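Local structure of succinate--CoA ligase subunit alpha (Campylobacter jejuni, 6MEL) at residues D80-A85 with M106-Y111. The protein is the alpha subunit of a CoA ligase, a two-domain chain whose N-terminal CoA-binding domain has a Rossmann-like fold. Residues are numbered along the deposited sequence; the frame is centred on the assembly and turned at random.
Sequences DSVIEA and MFAKQY
Ala108 presents its methyl to both Val82 and Ile83, which meet it from directions about a right angle apart, where segments 80-85 and 106-111 run side by side, nearly parallel. From Val82 it is CG1 that reaches across, 3.8 Å from Ala108 CB; that branch lies anti to the backbone N (chi1 169°), while CG2 is turned back beside the N. Ile83 uses both of its branches, and they diverge to separate partners. Its CG1 lies against the backbone of Ala108, 3.8 Å from Ala108 CA and close to the methyl as well, whereas CG2 turns to Tyr111, coming from off the ring plane at the rim and meeting Tyr111 CD2 at 3.9 Å. The isoleucine and tyrosine side chains cross at about a right angle, and Tyr111, with CG anti to its backbone N (chi1 -170°), stretches its ring over to the other helix. One ring edge then faces the main chain there: Ile83 O lies in the ring plane, 3.8 Å from Tyr111 CE2. The hydroxyl reaches on to Asp87 of helix 78-87 and hydrogen-bonds its OD1, so the ring is tied through its hydroxyl as well as packed at the CD2-CE2 side. With alanine at the nearest backbone approach, Ile83 CA to Ala108 CA being 5.4 Å, the segment axes come within 8.7 Å at an angle of 7°. Helices 78-87 and 102-115 follow the adjacent parallel strands 68-71 and 92-95 in the alternating strand-helix pattern of a Rossmann-like fold. Val82 also touches Met117, in the loop just ahead of 118-120, the sheet's last strand within this chain.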
loop_
_atom_site.group_PDB
_atom_site.type_symbol
_atom_site.label_atom_id
_atom_site.label_comp_id
_atom_site.label_asym_id
_atom_site.label_seq_id
_atom_site.Cartn_x
_atom_site.Cartn_y
_atom_site.Cartn_z
ATOM N N ASP A 80 1.476 1.200 -19.112
ATOM C CA ASP A 80 1.680 1.420 -20.536
ATOM C C ASP A 80 2.318 2.790 -20.815
ATOM O O ASP A 80 3.166 2.875 -21.741
ATOM C CB ASP A 80 0.405 1.207 -21.350
ATOM C CG ASP A 80 -0.019 -0.251 -21.356
ATOM O OD1 ASP A 80 0.812 -1.124 -20.931
ATOM O OD2 ASP A 80 -1.182 -0.499 -21.697
ATOM N N SER A 81 2.005 3.815 -20.007
ATOM C CA SER A 81 2.596 5.163 -20.209
ATOM C C SER A 81 4.069 5.172 -19.796
ATOM O O SER A 81 4.877 5.865 -20.459
ATOM C CB SER A 81 1.817 6.270 -19.513
ATOM O OG SER A 81 0.570 6.454 -20.166
ATOM N N VAL A 82 4.433 4.385 -18.762
ATOM C CA VAL A 82 5.829 4.269 -18.374
ATOM C C VAL A 82 6.610 3.531 -19.483
ATOM O O VAL A 82 7.702 3.968 -19.890
ATOM C CB VAL A 82 5.981 3.574 -17.008
ATOM C CG1 VAL A 82 7.440 3.204 -16.734
ATOM C CG2 VAL A 82 5.416 4.446 -15.909
ATOM N N ILE A 83 6.034 2.441 -19.994
ATOM C CA ILE A 83 6.631 1.669 -21.080
ATOM C C ILE A 83 6.793 2.561 -22.325
ATOM O O ILE A 83 7.813 2.519 -22.939
ATOM C CB ILE A 83 5.805 0.400 -21.360
ATOM C CG1 ILE A 83 5.995 -0.607 -20.218
ATOM C CG2 ILE A 83 6.168 -0.221 -22.705
ATOM C CD1 ILE A 83 5.053 -1.790 -20.292
ATOM N N GLU A 84 5.768 3.338 -22.678
ATOM C CA GLU A 84 5.827 4.246 -23.812
ATOM C C GLU A 84 6.993 5.252 -23.680
ATOM O O GLU A 84 7.767 5.482 -24.601
ATOM C CB GLU A 84 4.506 5.006 -23.910
ATOM C CG GLU A 84 4.440 5.921 -25.128
ATOM C CD GLU A 84 3.124 6.634 -25.343
ATOM O OE1 GLU A 84 2.179 6.520 -24.456
ATOM O OE2 GLU A 84 3.047 7.353 -26.363
ATOM N N ALA A 85 7.127 5.845 -22.502
ATOM C CA ALA A 85 8.196 6.778 -22.214
ATOM C C ALA A 85 9.559 6.112 -22.395
ATOM O O ALA A 85 10.445 6.692 -23.032
ATOM C CB ALA A 85 8.045 7.338 -20.818
ATOM N N MET A 106 5.541 -3.648 -11.951
ATOM C CA MET A 106 6.613 -4.616 -11.980
ATOM C C MET A 106 7.171 -4.736 -13.416
ATOM O O MET A 106 8.385 -4.666 -13.638
ATOM C CB MET A 106 6.118 -5.985 -11.499
ATOM C CG MET A 106 7.227 -7.012 -11.252
ATOM S SD MET A 106 6.576 -8.585 -10.557
ATOM C CE MET A 106 5.380 -9.000 -11.809
ATOM N N PHE A 107 6.292 -4.988 -14.380
ATOM C CA PHE A 107 6.690 -5.146 -15.786
ATOM C C PHE A 107 7.208 -3.823 -16.375
ATOM O O PHE A 107 8.226 -3.820 -17.080
ATOM C CB PHE A 107 5.546 -5.692 -16.640
ATOM C CG PHE A 107 5.368 -7.182 -16.509
ATOM C CD1 PHE A 107 6.321 -8.050 -17.032
ATOM C CD2 PHE A 107 4.267 -7.714 -15.856
ATOM C CE1 PHE A 107 6.182 -9.420 -16.879
ATOM C CE2 PHE A 107 4.115 -9.090 -15.734
ATOM C CZ PHE A 107 5.056 -9.941 -16.279
ATOM N N ALA A 108 6.581 -2.701 -16.029
ATOM C CA ALA A 108 7.006 -1.414 -16.606
ATOM C C ALA A 108 8.403 -1.035 -16.102
ATOM O O ALA A 108 9.219 -0.555 -16.875
ATOM C CB ALA A 108 6.015 -0.320 -16.337
ATOM N N LYS A 109 8.693 -1.291 -14.833
ATOM C CA LYS A 109 10.007 -1.023 -14.311
ATOM C C LYS A 109 11.092 -1.899 -14.967
ATOM O O LYS A 109 12.182 -1.409 -15.201
ATOM C CB LYS A 109 10.073 -1.181 -12.789
ATOM C CG LYS A 109 11.441 -0.798 -12.229
ATOM C CD LYS A 109 11.437 -0.464 -10.789
ATOM C CE LYS A 109 12.797 -0.166 -10.217
ATOM N NZ LYS A 109 12.755 -0.371 -8.770
ATOM N N GLN A 110 10.814 -3.185 -15.192
ATOM C CA GLN A 110 11.801 -4.052 -15.835
ATOM C C GLN A 110 12.126 -3.462 -17.219
ATOM O O GLN A 110 13.280 -3.394 -17.621
ATOM C CB GLN A 110 11.300 -5.493 -16.005
ATOM C CG GLN A 110 11.302 -6.339 -14.738
ATOM C CD GLN A 110 11.349 -7.810 -15.093
ATOM O OE1 GLN A 110 11.281 -8.189 -16.261
ATOM N NE2 GLN A 110 11.500 -8.660 -14.091
ATOM N N TYR A 111 11.112 -2.955 -17.926
ATOM C CA TYR A 111 11.369 -2.396 -19.260
ATOM C C TYR A 111 12.152 -1.079 -19.144
ATOM O O TYR A 111 13.117 -0.841 -19.869
ATOM C CB TYR A 111 10.083 -2.268 -20.073
ATOM C CG TYR A 111 10.351 -1.930 -21.521
ATOM C CD1 TYR A 111 11.029 -2.820 -22.348
ATOM C CD2 TYR A 111 9.934 -0.742 -22.078
ATOM C CE1 TYR A 111 11.312 -2.520 -23.666
ATOM C CE2 TYR A 111 10.168 -0.446 -23.418
ATOM C CZ TYR A 111 10.870 -1.332 -24.217
ATOM O OH TYR A 111 11.094 -1.105 -25.549
#